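PDB 4CEM: regulator of nonsense transcripts 2 from Homo sapiens, which acts in nonsense-mediated mRNA decay, the pathway that degrades transcripts with premature stop codons, probably as a scaffold for other decay factors. Local coordinates for residues 103-114 with 151-161. Residues are numbered along the deposited sequence; the frame is centred on the assembly and turned at random.
Sequences VNCAVHLCSLFH and RFIAELTIVGI
Phe152 turns its CG trans to the backbone nitrogen (chi1 -165°), which carries the ring across to helix 103-116 as a knob among Val103, Ala106, Val107 and Cys110. Its CZ lies 3.7 Å from Ala106 CB, while Val107 CG2 approaches CE1 at 3.8 Å. Cys110, with SG opposite its own carbonyl carbon (chi1 -72°), puts the sulfur at the ring's edge, 5.1 Å from the Phe152 centroid, a sulfur-aromatic contact. In place of Phe152, an alanine would probably open a gap among Val103, Ala106 and Val107 and take the aromatic neighbour from the Cys110 sulfur. Next to it in the chain, the extended Arg151 side chain lays a face of its guanidinium over Val103 CB, 4.1 Å from CZ. Farther along, Val107 CG1 meets Val159 CG1 tip to tip, and Ile161 CD1 reaches Cys110 CB at 3.7 Å. After helix 143-158, Gly160 takes a positive phi in a Schellman motif, and Ile161 comes back against helix 103-116. The axes of 103-114 and 151-158 approach to 10.3 Å, their N-to-C directions 43° apart, joining two helices of the all-helical, HEAT-like MIF4G domain. Helix 6-33 lies across this end, its Arg25 salt-bridged to Glu155 and its Asn32 bonded to Ser111 and His114; helix 189-204 packs against Ala154, and helix 70-79 against Leu112.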
loop_
_atom_site.group_PDB
_atom_site.type_symbol
_atom_site.label_atom_id
_atom_site.label_comp_id
_atom_site.label_asym_id
_atom_site.label_seq_id
_atom_site.Cartn_x
_atom_site.Cartn_y
_atom_site.Cartn_z
ATOM N N VAL A 103 7.258 6.188 -4.022
ATOM C CA VAL A 103 5.831 6.427 -4.278
ATOM C C VAL A 103 5.421 7.896 -4.086
ATOM O O VAL A 103 4.631 8.425 -4.872
ATOM C CB VAL A 103 4.936 5.522 -3.414
ATOM C CG1 VAL A 103 3.467 5.858 -3.627
ATOM C CG2 VAL A 103 5.193 4.057 -3.727
ATOM N N ASN A 104 5.961 8.563 -3.070
ATOM C CA ASN A 104 5.684 9.987 -2.886
ATOM C C ASN A 104 6.080 10.827 -4.089
ATOM O O ASN A 104 5.361 11.749 -4.449
ATOM C CB ASN A 104 6.373 10.536 -1.636
ATOM C CG ASN A 104 5.650 10.163 -0.342
ATOM O OD1 ASN A 104 4.442 9.904 -0.332
ATOM N ND2 ASN A 104 6.394 10.159 0.765
ATOM N N CYS A 105 7.214 10.521 -4.712
ATOM C CA CYS A 105 7.621 11.238 -5.921
ATOM C C CYS A 105 6.609 11.026 -7.046
ATOM O O CYS A 105 6.164 11.988 -7.677
ATOM C CB CYS A 105 9.006 10.803 -6.392
ATOM S SG CYS A 105 9.572 11.683 -7.867
ATOM N N ALA A 106 6.232 9.773 -7.285
ATOM C CA ALA A 106 5.255 9.462 -8.331
ATOM C C ALA A 106 3.956 10.240 -8.109
ATOM O O ALA A 106 3.386 10.807 -9.055
ATOM C CB ALA A 106 4.979 7.971 -8.377
ATOM N N VAL A 107 3.504 10.285 -6.856
ATOM C CA VAL A 107 2.263 10.974 -6.513
ATOM C C VAL A 107 2.430 12.468 -6.772
ATOM O O VAL A 107 1.505 13.130 -7.259
ATOM C CB VAL A 107 1.851 10.716 -5.035
ATOM C CG1 VAL A 107 0.670 11.584 -4.631
ATOM C CG2 VAL A 107 1.513 9.247 -4.823
ATOM N N HIS A 108 3.610 12.995 -6.455
ATOM C CA HIS A 108 3.914 14.398 -6.746
ATOM C C HIS A 108 3.797 14.678 -8.216
ATOM O O HIS A 108 3.209 15.683 -8.603
ATOM C CB HIS A 108 5.305 14.784 -6.219
ATOM C CG HIS A 108 5.856 16.073 -6.800
ATOM N ND1 HIS A 108 5.487 17.290 -6.354
ATOM C CD2 HIS A 108 6.792 16.293 -7.807
ATOM C CE1 HIS A 108 6.136 18.238 -7.046
ATOM N NE2 HIS A 108 6.938 17.627 -7.937
ATOM N N LEU A 109 4.359 13.798 -9.049
ATOM C CA LEU A 109 4.303 13.981 -10.502
ATOM C C LEU A 109 2.882 13.815 -10.991
ATOM O O LEU A 109 2.451 14.554 -11.865
ATOM C CB LEU A 109 5.231 13.018 -11.250
ATOM C CG LEU A 109 6.732 13.314 -11.117
ATOM C CD1 LEU A 109 7.581 12.217 -11.755
ATOM C CD2 LEU A 109 7.087 14.684 -11.683
ATOM N N CYS A 110 2.153 12.857 -10.419
ATOM C CA CYS A 110 0.745 12.681 -10.772
ATOM C C CYS A 110 -0.090 13.939 -10.460
ATOM O O CYS A 110 -1.046 14.246 -11.178
ATOM C CB CYS A 110 0.151 11.455 -10.076
ATOM S SG CYS A 110 0.709 9.856 -10.718
ATOM N N SER A 111 0.293 14.677 -9.416
ATOM C CA SER A 111 -0.411 15.905 -9.037
ATOM C C SER A 111 -0.119 17.053 -9.986
ATOM O O SER A 111 -0.995 17.876 -10.250
ATOM C CB SER A 111 -0.065 16.321 -7.603
ATOM O OG SER A 111 -0.418 15.304 -6.682
ATOM N N LEU A 112 1.106 17.135 -10.496
ATOM C CA LEU A 112 1.420 18.174 -11.478
ATOM C C LEU A 112 0.656 17.915 -12.787
ATOM O O LEU A 112 0.143 18.845 -13.403
ATOM C CB LEU A 112 2.924 18.266 -11.735
ATOM C CG LEU A 112 3.848 18.647 -10.573
ATOM C CD1 LEU A 112 5.297 18.534 -11.021
ATOM C CD2 LEU A 112 3.550 20.046 -10.063
ATOM N N PHE A 113 0.569 16.654 -13.195
ATOM C CA PHE A 113 -0.231 16.268 -14.368
ATOM C C PHE A 113 -1.687 16.637 -14.152
ATOM O O PHE A 113 -2.284 17.352 -14.948
ATOM C CB PHE A 113 -0.138 14.758 -14.631
ATOM C CG PHE A 113 0.950 14.366 -15.593
ATOM C CD1 PHE A 113 0.771 14.524 -16.965
ATOM C CD2 PHE A 113 2.146 13.831 -15.136
ATOM C CE1 PHE A 113 1.762 14.159 -17.858
ATOM C CE2 PHE A 113 3.143 13.466 -16.026
ATOM C CZ PHE A 113 2.951 13.629 -17.389
ATOM N N HIS A 114 -2.242 16.142 -13.053
ATOM C CA HIS A 114 -3.640 16.378 -12.720
ATOM C C HIS A 114 -3.972 17.834 -12.676
ATOM O O HIS A 114 -5.007 18.234 -13.178
ATOM C CB HIS A 114 -3.975 15.741 -11.384
ATOM C CG HIS A 114 -5.361 16.068 -10.888
ATOM N ND1 HIS A 114 -6.469 15.680 -11.538
ATOM C CD2 HIS A 114 -5.788 16.770 -9.759
ATOM C CE1 HIS A 114 -7.552 16.112 -10.866
ATOM N NE2 HIS A 114 -7.128 16.780 -9.776
ATOM N N ARG A 151 -0.798 0.587 -2.452
ATOM C CA ARG A 151 -0.442 1.800 -1.739
ATOM C C ARG A 151 -0.582 3.012 -2.647
ATOM O O ARG A 151 -1.075 4.064 -2.225
ATOM C CB ARG A 151 0.984 1.728 -1.212
ATOM C CG ARG A 151 1.467 3.049 -0.632
ATOM C CD ARG A 151 2.932 2.992 -0.281
ATOM N NE ARG A 151 3.414 4.287 0.180
ATOM C CZ ARG A 151 4.674 4.532 0.528
ATOM N NH1 ARG A 151 5.587 3.572 0.463
ATOM N NH2 ARG A 151 5.024 5.744 0.941
ATOM N N PHE A 152 -0.131 2.856 -3.890
ATOM C CA PHE A 152 -0.138 3.941 -4.863
ATOM C C PHE A 152 -1.578 4.408 -5.117
ATOM O O PHE A 152 -1.881 5.580 -4.917
ATOM C CB PHE A 152 0.546 3.484 -6.153
ATOM C CG PHE A 152 0.927 4.603 -7.114
ATOM C CD1 PHE A 152 0.599 5.938 -6.886
ATOM C CD2 PHE A 152 1.630 4.292 -8.276
ATOM C CE1 PHE A 152 0.955 6.919 -7.792
ATOM C CE2 PHE A 152 1.983 5.274 -9.182
ATOM C CZ PHE A 152 1.647 6.588 -8.938
ATOM N N ILE A 153 -2.476 3.502 -5.510
ATOM C CA ILE A 153 -3.872 3.912 -5.761
ATOM C C ILE A 153 -4.546 4.463 -4.499
ATOM O O ILE A 153 -5.416 5.354 -4.591
ATOM C CB ILE A 153 -4.746 2.806 -6.410
ATOM C CG1 ILE A 153 -4.946 1.623 -5.469
ATOM C CG2 ILE A 153 -4.147 2.346 -7.739
ATOM C CD1 ILE A 153 -5.874 0.573 -6.037
ATOM N N ALA A 154 -4.127 3.951 -3.335
ATOM C CA ALA A 154 -4.531 4.516 -2.034
ATOM C C ALA A 154 -4.153 5.997 -1.915
ATOM O O ALA A 154 -5.025 6.827 -1.692
ATOM C CB ALA A 154 -3.921 3.726 -0.890
ATOM N N GLU A 155 -2.875 6.336 -2.089
ATOM C CA GLU A 155 -2.467 7.745 -2.020
ATOM C C GLU A 155 -3.213 8.587 -3.035
ATOM O O GLU A 155 -3.726 9.658 -2.700
ATOM C CB GLU A 155 -0.963 7.939 -2.250
ATOM C CG GLU A 155 -0.091 7.707 -1.029
ATOM C CD GLU A 155 -0.443 8.582 0.162
ATOM O OE1 GLU A 155 -0.913 9.724 -0.006
ATOM O OE2 GLU A 155 -0.232 8.117 1.283
ATOM N N LEU A 156 -3.271 8.102 -4.276
ATOM C CA LEU A 156 -3.923 8.849 -5.349
ATOM C C LEU A 156 -5.368 9.200 -4.994
ATOM O O LEU A 156 -5.892 10.225 -5.440
ATOM C CB LEU A 156 -3.883 8.068 -6.667
ATOM C CG LEU A 156 -2.529 8.002 -7.372
ATOM C CD1 LEU A 156 -2.581 6.967 -8.479
ATOM C CD2 LEU A 156 -2.158 9.369 -7.914
ATOM N N THR A 157 -6.013 8.351 -4.203
ATOM C CA THR A 157 -7.341 8.662 -3.712
ATOM C C THR A 157 -7.239 9.688 -2.574
ATOM O O THR A 157 -7.852 10.747 -2.630
ATOM C CB THR A 157 -8.086 7.386 -3.262
ATOM O OG1 THR A 157 -7.942 6.367 -4.263
ATOM C CG2 THR A 157 -9.561 7.672 -3.031
ATOM N N ILE A 158 -6.425 9.398 -1.565
ATOM C CA ILE A 158 -6.299 10.287 -0.400
ATOM C C ILE A 158 -5.958 11.703 -0.824
ATOM O O ILE A 158 -6.480 12.679 -0.282
ATOM C CB ILE A 158 -5.195 9.831 0.566
ATOM C CG1 ILE A 158 -5.541 8.485 1.186
ATOM C CG2 ILE A 158 -5.016 10.864 1.667
ATOM C CD1 ILE A 158 -4.389 7.856 1.917
ATOM N N VAL A 159 -5.092 11.791 -1.817
ATOM C CA VAL A 159 -4.582 13.060 -2.327
ATOM C C VAL A 159 -5.559 13.731 -3.308
ATOM O O VAL A 159 -5.281 14.803 -3.830
ATOM C CB VAL A 159 -3.176 12.799 -2.931
ATOM C CG1 VAL A 159 -2.978 13.452 -4.293
ATOM C CG2 VAL A 159 -2.106 13.159 -1.912
ATOM N N GLY A 160 -6.710 13.106 -3.556
ATOM C CA GLY A 160 -7.788 13.736 -4.322
ATOM C C GLY A 160 -7.650 13.770 -5.842
ATOM O O GLY A 160 -8.431 14.443 -6.514
ATOM N N ILE A 161 -6.666 13.056 -6.386
ATOM C CA ILE A 161 -6.545 12.895 -7.833
ATOM C C ILE A 161 -7.712 12.049 -8.332
ATOM O O ILE A 161 -8.353 12.392 -9.325
ATOM C CB ILE A 161 -5.192 12.269 -8.219
ATOM C CG1 ILE A 161 -4.067 13.280 -7.956
ATOM C CG2 ILE A 161 -5.183 11.857 -9.686
ATOM C CD1 ILE A 161 -2.674 12.696 -7.984
#